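Local coordinates for hypothetical protein Atu0120 (Agrobacterium tumefaciens, PDB 2I6H) that is of unknown function and belongs to the DUF924 family of bacterial proteins, folding into a compact chain of helices and loops without strands, at residues A28-D33 with D59-A64; L131-Y136 with D153-L158. One frame throughout, in Å; residues are numbered along the deposited sequence. Where two conformers were deposited one is given.

Contact 1: residues A28-D33 with D59-A64; sequences AALAAD and DRFRDA
Arg60 reaches from helix 51-69 to Asp33 at the start of helix 29-41. Its CB lies over the centre of the Phe61 ring, 3.4 Å above the plane. The chain then bends at chi2 and chi3. These two bends fold the guanidinium back, and Phe61 CZ sits under the rim of one of its faces. The tip meets Asp33 without forming a salt bridge: NH2 comes to 3.8 Å from Asp33 CB, while NH2 and Asp33 OD2 stay 4.2 Å apart. The carboxylate and guanidinium planes are turned 60° from each other. Two waters close the gap, both in the guanidinium plane at its edge. The O of one is 2.9 Å from both Arg60 NH2 and Asp33 OD2, accepting from the first and donating to the second. The other accepts from NH1 and donates to the backbone O of Asp33. NH1 and NH2 are thus linked through water to the same aspartate, at its backbone O and its carboxylate respectively.

This is helix-on-helix packing in an all-helical chain. The short segments run closer to antiparallel than to parallel, at 135°, with their axes 11.4 Å apart. Leu30 and Phe61 span much of that distance. Leu30 has CG anti to its backbone N (chi1 -177°), and this carries both methyls to the other helix. CD1 lies 4.0 Å from Phe61 CE1, and CD2 touches the methyl of Ala64. Phe61 CZ also approaches the Asp33 backbone O at 3.8 Å. Farther in, Phe37 meets the Phe61 ring edge-to-face, and Leu89 of helix 80-97 touches both Phe61 and Ala64.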
ATOM      1  N   ALA A  28      28.526  -5.352 -12.896  1.00 11.32           N
ATOM      2  CA  ALA A  28      27.970  -5.200 -14.253  1.00 12.12           C
ATOM      3  C   ALA A  28      27.238  -3.864 -14.445  1.00 11.42           C
ATOM      4  O   ALA A  28      26.389  -3.468 -13.607  1.00 13.04           O
ATOM      5  CB  ALA A  28      27.014  -6.369 -14.575  1.00 11.83           C
ATOM      6  N   ALA A  29      27.504  -3.208 -15.571  1.00 11.14           N
ATOM      7  CA  ALA A  29      26.681  -2.060 -15.959  1.00 10.92           C
ATOM      8  C   ALA A  29      25.207  -2.431 -16.054  1.00 12.18           C
ATOM      9  O   ALA A  29      24.350  -1.641 -15.657  1.00 10.69           O
ATOM     10  CB  ALA A  29      27.175  -1.488 -17.270  1.00 11.78           C
ATOM     11  N   LEU A  30      24.916  -3.623 -16.594  1.00 10.65           N
ATOM     12  CA  LEU A  30      23.529  -4.051 -16.776  1.00 10.40           C
ATOM     13  C   LEU A  30      22.772  -4.050 -15.439  1.00 11.14           C
ATOM     14  O   LEU A  30      21.612  -3.623 -15.388  1.00 10.42           O
ATOM     15  CB  LEU A  30      23.498  -5.444 -17.419  1.00 10.59           C
ATOM     16  CG  LEU A  30      22.085  -6.007 -17.737  1.00 10.02           C
ATOM     17  CD1 LEU A  30      21.343  -5.144 -18.773  1.00 12.43           C
ATOM     18  CD2 LEU A  30      22.286  -7.428 -18.260  1.00 14.06           C
ATOM     19  N   ALA A  31      23.398  -4.560 -14.379  1.00  9.95           N
ATOM     20  CA  ALA A  31      22.708  -4.579 -13.075  1.00 11.56           C
ATOM     21  C   ALA A  31      22.382  -3.146 -12.614  1.00 12.07           C
ATOM     22  O   ALA A  31      21.267  -2.854 -12.152  1.00 11.74           O
ATOM     23  CB  ALA A  31      23.564  -5.331 -12.011  1.00 12.08           C
ATOM     24  N   ALA A  32      23.349  -2.253 -12.767  1.00 11.46           N
ATOM     25  CA  ALA A  32      23.154  -0.849 -12.376  1.00 11.86           C
ATOM     26  C   ALA A  32      22.073  -0.191 -13.248  1.00 12.65           C
ATOM     27  O   ALA A  32      21.271   0.614 -12.761  1.00 12.31           O
ATOM     28  CB  ALA A  32      24.468  -0.075 -12.467  1.00 12.83           C
ATOM     29  N   ASP A  33      22.093  -0.498 -14.537  1.00 12.19           N
ATOM     30  CA  ASP A  33      21.032  -0.019 -15.459  1.00 13.07           C
ATOM     31  C   ASP A  33      19.649  -0.435 -14.997  1.00 11.83           C
ATOM     32  O   ASP A  33      18.711   0.358 -15.110  1.00 11.41           O
ATOM     33  CB  ASP A  33      21.237  -0.539 -16.903  1.00 13.12           C
ATOM     34  CG  ASP A  33      22.453   0.079 -17.606  1.00 16.91           C
ATOM     35  OD1 ASP A  33      23.018   1.064 -17.091  1.00 17.38           O
ATOM     36  OD2 ASP A  33      22.823  -0.446 -18.696  1.00 20.62           O
ATOM     37  N   ASP A  59      11.058  -4.099 -23.337  1.00 12.82           N
ATOM     38  CA  ASP A  59      12.003  -3.608 -24.339  0.60 13.53           C
ATOM     39  C   ASP A  59      13.432  -3.545 -23.793  1.00 13.05           C
ATOM     40  O   ASP A  59      14.383  -3.961 -24.477  1.00 14.05           O
ATOM     41  CB  ASP A  59      11.558  -2.242 -24.881  0.60 13.48           C
ATOM     42  CG  ASP A  59      12.487  -1.693 -25.971  0.60 16.74           C
ATOM     43  OD1 ASP A  59      12.902  -2.444 -26.877  0.60 20.51           O
ATOM     44  OD2 ASP A  59      12.779  -0.475 -25.941  0.60 21.52           O
ATOM     45  N   ARG A  60      13.589  -3.036 -22.579  1.00 12.47           N
ATOM     46  CA  ARG A  60      14.916  -2.899 -21.947  1.00 11.58           C
ATOM     47  C   ARG A  60      15.521  -4.265 -21.537  1.00 11.94           C
ATOM     48  O   ARG A  60      16.693  -4.537 -21.842  1.00 10.90           O
ATOM     49  CB  ARG A  60      14.837  -1.989 -20.704  1.00 12.45           C
ATOM     50  CG  ARG A  60      14.565  -0.488 -20.998  1.00 14.91           C
ATOM     51  CD  ARG A  60      15.721   0.286 -21.621  1.00 17.57           C
ATOM     52  NE  ARG A  60      17.037   0.083 -21.020  1.00 19.28           N
ATOM     53  CZ  ARG A  60      17.588   0.794 -20.032  1.00 17.66           C
ATOM     54  NH1 ARG A  60      16.947   1.801 -19.444  1.00 16.84           N
ATOM     55  NH2 ARG A  60      18.826   0.491 -19.630  1.00 17.90           N
ATOM     56  N   PHE A  61      14.740  -5.072 -20.823  1.00 10.94           N
ATOM     57  CA  PHE A  61      15.316  -6.114 -19.967  1.00 10.63           C
ATOM     58  C   PHE A  61      14.840  -7.543 -20.198  1.00 10.96           C
ATOM     59  O   PHE A  61      15.139  -8.424 -19.389  1.00 10.83           O
ATOM     60  CB  PHE A  61      15.262  -5.689 -18.480  1.00 10.78           C
ATOM     61  CG  PHE A  61      15.980  -4.391 -18.208  1.00 12.76           C
ATOM     62  CD1 PHE A  61      17.315  -4.214 -18.632  1.00 12.38           C
ATOM     63  CD2 PHE A  61      15.328  -3.342 -17.547  1.00 11.25           C
ATOM     64  CE1 PHE A  61      18.002  -2.989 -18.420  1.00 14.02           C
ATOM     65  CE2 PHE A  61      15.978  -2.129 -17.303  1.00 13.25           C
ATOM     66  CZ  PHE A  61      17.331  -1.943 -17.744  1.00 13.94           C
ATOM     67  N   ARG A  62      14.112  -7.786 -21.306  1.00 10.54           N
ATOM     68  CA  ARG A  62      13.753  -9.184 -21.619  1.00 10.72           C
ATOM     69  C   ARG A  62      14.996 -10.082 -21.641  1.00  8.99           C
ATOM     70  O   ARG A  62      14.996 -11.140 -21.024  1.00  9.85           O
ATOM     71  CB  ARG A  62      12.970  -9.316 -22.940  1.00  9.73           C
ATOM     72  CG  ARG A  62      12.642 -10.763 -23.286  1.00 11.75           C
ATOM     73  CD  ARG A  62      13.690 -11.329 -24.253  1.00 13.18           C
ATOM     74  NE  ARG A  62      13.390 -12.732 -24.589  1.00 17.07           N
ATOM     75  CZ  ARG A  62      14.297 -13.693 -24.729  1.00 16.33           C
ATOM     76  NH1 ARG A  62      13.888 -14.938 -24.989  1.00 16.84           N
ATOM     77  NH2 ARG A  62      15.611 -13.433 -24.632  1.00 15.65           N
ATOM     78  N   ASP A  63      16.054  -9.670 -22.348  1.00 10.33           N
ATOM     79  CA  ASP A  63      17.261 -10.525 -22.449  1.00 10.81           C
ATOM     80  C   ASP A  63      17.879 -10.790 -21.079  1.00 11.27           C
ATOM     81  O   ASP A  63      18.305 -11.916 -20.793  1.00 11.57           O
ATOM     82  CB  ASP A  63      18.298  -9.919 -23.411  1.00 11.78           C
ATOM     83  CG  ASP A  63      17.887 -10.056 -24.857  1.00 16.16           C
ATOM     84  OD1 ASP A  63      16.930 -10.833 -25.157  1.00 14.29           O
ATOM     85  OD2 ASP A  63      18.499  -9.367 -25.702  1.00 20.47           O
ATOM     86  N   ALA A  64      17.925  -9.737 -20.256  1.00 11.06           N
ATOM     87  CA  ALA A  64      18.442  -9.842 -18.898  1.00 10.51           C
ATOM     88  C   ALA A  64      17.630 -10.855 -18.086  1.00 10.20           C
ATOM     89  O   ALA A  64      18.227 -11.671 -17.338  1.00  8.61           O
ATOM     90  CB  ALA A  64      18.457  -8.485 -18.228  1.00 10.23           C
TER
HETATM   91  O   HOH W   1      18.711   2.436 -16.895  1.00 21.49           O
HETATM   92  O   HOH W   2      20.833  -1.460 -20.476  1.00 25.56           O

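Contact 2: residues L131-Y136 with D153-L158; sequences LRVFFY and DLNQPL
Tyr136 lays one face of its ring over the side chain of Leu154. Its CG lies anti to the carbonyl carbon (chi1 -54°), which swings the ring across. Leu154 CB stands 3.7 Å from the ring centroid and only 8° off the normal, a clear CH-pi contact. CD1 of Leu154 continues along the ring and reaches Tyr136 CD1 at 3.6 Å. The opposite face is covered from within its own segment by the backbone O of Arg132, which sits over the ring centre. Leu158 CD1 comes up at the ring edge, 3.9 Å from Tyr136 CE2, and the same methyl touches Val133 CB. Asn155 OD1 is also near the ring plane, and it lies 3.6 Å from Val133 CG2.

One water donates to Tyr136 OH at 2.8 Å and to the backbone O of Leu154 at 2.6 Å. That O is also 3.4 Å from Tyr136 CE2. Asp124 OD2 also bonds the hydroxyl, which is thus held by two partners, while both faces of the ring are covered. The ND2 end of the Asn155 amide turns back to its own helix and bonds to Ala151 O. Ile119 of helix 108-120 touches both Tyr136 and Leu154.

A mostly apolar contact, with one water bridge, thus joins the turn after helix 129-132 to the end of helix 145-155 and the following turn in this all-helical DUF924-family chain.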
ATOM      1  N   LEU A 131      13.263   0.626  -1.304  1.00 11.92           N
ATOM      2  CA  LEU A 131      13.567  -0.507  -2.209  1.00 13.21           C
ATOM      3  C   LEU A 131      13.613  -1.856  -1.505  1.00 12.00           C
ATOM      4  O   LEU A 131      13.648  -2.905  -2.137  1.00 12.66           O
ATOM      5  CB  LEU A 131      14.879  -0.260  -2.959  1.00 13.01           C
ATOM      6  CG  LEU A 131      14.882   0.927  -3.945  1.00 12.84           C
ATOM      7  CD1 LEU A 131      16.310   1.195  -4.354  1.00 10.35           C
ATOM      8  CD2 LEU A 131      13.960   0.686  -5.175  1.00 13.05           C
ATOM      9  N   ARG A 132      13.660  -1.821  -0.185  1.00 12.65           N
ATOM     10  CA  ARG A 132      13.801  -3.044   0.615  1.00 12.05           C
ATOM     11  C   ARG A 132      12.738  -4.112   0.323  1.00 11.13           C
ATOM     12  O   ARG A 132      13.040  -5.321   0.291  1.00 11.87           O
ATOM     13  CB  ARG A 132      13.737  -2.599   2.083  1.00 13.88           C
ATOM     14  CG  ARG A 132      14.285  -3.540   3.054  1.00 16.71           C
ATOM     15  CD  ARG A 132      14.758  -2.727   4.320  1.00 16.22           C
ATOM     16  NE  ARG A 132      15.930  -1.865   4.100  1.00 18.83           N
ATOM     17  CZ  ARG A 132      16.254  -0.822   4.868  1.00 21.18           C
ATOM     18  NH1 ARG A 132      15.482  -0.496   5.898  1.00 21.11           N
ATOM     19  NH2 ARG A 132      17.338  -0.102   4.640  1.00 21.57           N
ATOM     20  N   VAL A 133      11.492  -3.671   0.149  1.00 10.04           N
ATOM     21  CA  VAL A 133      10.380  -4.601  -0.058  1.00  9.85           C
ATOM     22  C   VAL A 133      10.599  -5.564  -1.257  1.00  9.75           C
ATOM     23  O   VAL A 133      10.042  -6.658  -1.291  1.00 11.25           O
ATOM     24  CB  VAL A 133       9.017  -3.869  -0.167  1.00  8.94           C
ATOM     25  CG1 VAL A 133       8.936  -3.095  -1.446  1.00  8.91           C
ATOM     26  CG2 VAL A 133       7.835  -4.909  -0.007  1.00 11.00           C
ATOM     27  N   PHE A 134      11.374  -5.124  -2.253  1.00  9.96           N
ATOM     28  CA  PHE A 134      11.644  -6.024  -3.410  1.00 10.13           C
ATOM     29  C   PHE A 134      12.406  -7.319  -3.097  1.00 10.74           C
ATOM     30  O   PHE A 134      12.302  -8.304  -3.859  1.00 11.09           O
ATOM     31  CB  PHE A 134      12.183  -5.211  -4.595  1.00 10.76           C
ATOM     32  CG  PHE A 134      11.219  -4.134  -4.983  1.00  8.66           C
ATOM     33  CD1 PHE A 134      10.035  -4.495  -5.635  1.00  8.76           C
ATOM     34  CD2 PHE A 134      11.390  -2.799  -4.553  1.00 10.49           C
ATOM     35  CE1 PHE A 134       9.048  -3.553  -5.945  1.00 10.30           C
ATOM     36  CE2 PHE A 134      10.379  -1.811  -4.854  1.00 10.21           C
ATOM     37  CZ  PHE A 134       9.217  -2.210  -5.552  1.00 11.41           C
ATOM     38  N   PHE A 135      13.164  -7.326  -1.983  1.00 10.28           N
ATOM     39  CA  PHE A 135      13.779  -8.549  -1.472  1.00 10.50           C
ATOM     40  C   PHE A 135      12.749  -9.438  -0.740  1.00 10.55           C
ATOM     41  O   PHE A 135      13.023 -10.610  -0.483  1.00 10.97           O
ATOM     42  CB  PHE A 135      14.934  -8.208  -0.489  1.00 10.77           C
ATOM     43  CG  PHE A 135      16.129  -7.630  -1.158  1.00 11.87           C
ATOM     44  CD1 PHE A 135      17.036  -8.457  -1.840  1.00 13.09           C
ATOM     45  CD2 PHE A 135      16.355  -6.255  -1.147  1.00 12.15           C
ATOM     46  CE1 PHE A 135      18.187  -7.911  -2.505  1.00 11.05           C
ATOM     47  CE2 PHE A 135      17.510  -5.696  -1.769  1.00 13.06           C
ATOM     48  CZ  PHE A 135      18.426  -6.544  -2.469  1.00 12.51           C
ATOM     49  N   TYR A 136      11.584  -8.890  -0.390  1.00 10.42           N
ATOM     50  CA  TYR A 136      10.607  -9.623   0.466  1.00  9.65           C
ATOM     51  C   TYR A 136       9.431 -10.155  -0.347  1.00 10.66           C
ATOM     52  O   TYR A 136       8.793 -11.161   0.008  1.00  9.85           O
ATOM     53  CB  TYR A 136      10.099  -8.687   1.582  1.00 10.67           C
ATOM     54  CG  TYR A 136      11.215  -8.043   2.405  1.00  9.86           C
ATOM     55  CD1 TYR A 136      12.497  -8.641   2.514  1.00 10.18           C
ATOM     56  CD2 TYR A 136      10.959  -6.857   3.112  1.00  9.91           C
ATOM     57  CE1 TYR A 136      13.501  -8.013   3.310  1.00 11.35           C
ATOM     58  CE2 TYR A 136      11.944  -6.232   3.893  1.00 12.19           C
ATOM     59  CZ  TYR A 136      13.198  -6.821   3.988  1.00 11.12           C
ATOM     60  OH  TYR A 136      14.173  -6.208   4.763  1.00 11.28           O
ATOM     61  N   ASP A 153       7.242 -11.203   8.843  1.00 13.04           N
ATOM     62  CA  ASP A 153       8.324 -10.802   9.746  1.00 12.72           C
ATOM     63  C   ASP A 153       9.210  -9.754   9.094  1.00 12.45           C
ATOM     64  O   ASP A 153       9.582  -8.762   9.713  1.00 12.29           O
ATOM     65  CB  ASP A 153       9.200 -12.015  10.082  1.00 13.89           C
ATOM     66  CG  ASP A 153       8.491 -13.022  11.022  1.00 16.78           C
ATOM     67  OD1 ASP A 153       7.440 -12.683  11.600  1.00 18.97           O
ATOM     68  OD2 ASP A 153       8.992 -14.154  11.135  1.00 19.96           O
ATOM     69  N   LEU A 154       9.532  -9.973   7.831  1.00 10.82           N
ATOM     70  CA  LEU A 154      10.416  -9.044   7.133  1.00 11.59           C
ATOM     71  C   LEU A 154       9.762  -7.686   6.902  1.00 11.28           C
ATOM     72  O   LEU A 154      10.447  -6.658   6.956  1.00 11.63           O
ATOM     73  CB  LEU A 154      10.868  -9.663   5.798  1.00 11.85           C
ATOM     74  CG  LEU A 154      11.865 -10.825   5.928  1.00 11.19           C
ATOM     75  CD1 LEU A 154      11.949 -11.536   4.587  1.00 15.64           C
ATOM     76  CD2 LEU A 154      13.237 -10.307   6.401  1.00 14.95           C
ATOM     77  N   ASN A 155       8.447  -7.682   6.686  1.00 11.10           N
ATOM     78  CA  ASN A 155       7.728  -6.412   6.450  1.00 11.99           C
ATOM     79  C   ASN A 155       7.356  -5.667   7.741  1.00 13.62           C
ATOM     80  O   ASN A 155       6.950  -4.491   7.687  1.00 13.41           O
ATOM     81  CB  ASN A 155       6.479  -6.623   5.596  1.00 12.28           C
ATOM     82  CG  ASN A 155       6.797  -6.796   4.093  1.00 12.76           C
ATOM     83  OD1 ASN A 155       6.930  -5.811   3.334  1.00 13.85           O
ATOM     84  ND2 ASN A 155       6.896  -8.052   3.649  1.00 14.16           N
ATOM     85  N   GLN A 156       7.457  -6.334   8.886  1.00 13.98           N
ATOM     86  CA  GLN A 156       7.061  -5.680  10.139  0.50 15.04           C
ATOM     87  C   GLN A 156       7.785  -4.323  10.333  1.00 14.45           C
ATOM     88  O   GLN A 156       7.099  -3.295  10.580  1.00 15.52           O
ATOM     89  CB  GLN A 156       7.177  -6.624  11.358  0.50 15.32           C
ATOM     90  CG  GLN A 156       6.573  -6.093  12.657  0.50 18.76           C
ATOM     91  CD  GLN A 156       5.155  -6.594  12.962  0.50 24.76           C
ATOM     92  OE1 GLN A 156       4.662  -7.564  12.361  0.50 29.20           O
ATOM     93  NE2 GLN A 156       4.500  -5.942  13.934  0.50 27.45           N
ATOM     94  N   PRO A 157       9.142  -4.289  10.219  1.00 14.78           N
ATOM     95  CA  PRO A 157       9.820  -2.975  10.341  1.00 14.14           C
ATOM     96  C   PRO A 157       9.409  -1.959   9.296  1.00 14.08           C
ATOM     97  O   PRO A 157       9.464  -0.762   9.570  1.00 12.77           O
ATOM     98  CB  PRO A 157      11.299  -3.286  10.110  1.00 15.95           C
ATOM     99  CG  PRO A 157      11.429  -4.776  10.137  1.00 15.44           C
ATOM    100  CD  PRO A 157      10.101  -5.411  10.048  1.00 14.00           C
ATOM    101  N   LEU A 158       9.029  -2.406   8.102  1.00 12.94           N
ATOM    102  CA  LEU A 158       8.585  -1.458   7.055  1.00 12.94           C
ATOM    103  C   LEU A 158       7.238  -0.853   7.445  1.00 14.27           C
ATOM    104  O   LEU A 158       6.944   0.304   7.095  1.00 14.27           O
ATOM    105  CB  LEU A 158       8.458  -2.163   5.700  1.00 14.46           C
ATOM    106  CG  LEU A 158       9.736  -2.704   5.012  1.00 14.16           C
ATOM    107  CD1 LEU A 158       9.402  -3.297   3.645  1.00 14.19           C
ATOM    108  CD2 LEU A 158      10.736  -1.583   4.846  1.00 17.83           C
TER
HETATM  109  O   HOH W   3      12.909  -6.043   7.242  1.00 23.61           O

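In the fold
Contact 1 closes before contact 2 opens along the chain. Their centres are about 24 Å apart, and their nearest atoms are about 10 Å apart, with no touch. Contact 1 pairs helix 29-41 with helix 51-69 and lies about 17 Å from the centre of the chain. Contact 2 joins the region of helix 129-132 to helix 145-155, about 12 Å from that centre. Helix 80-97 is common ground: it packs against both segments of contact 1 and against residues 131-136 of contact 2. It thus lies beside both contacts, linking the N-terminal helix pair with the middle of the chain. A bound calcium ion lies about 8 Å from the side chain of Leu158.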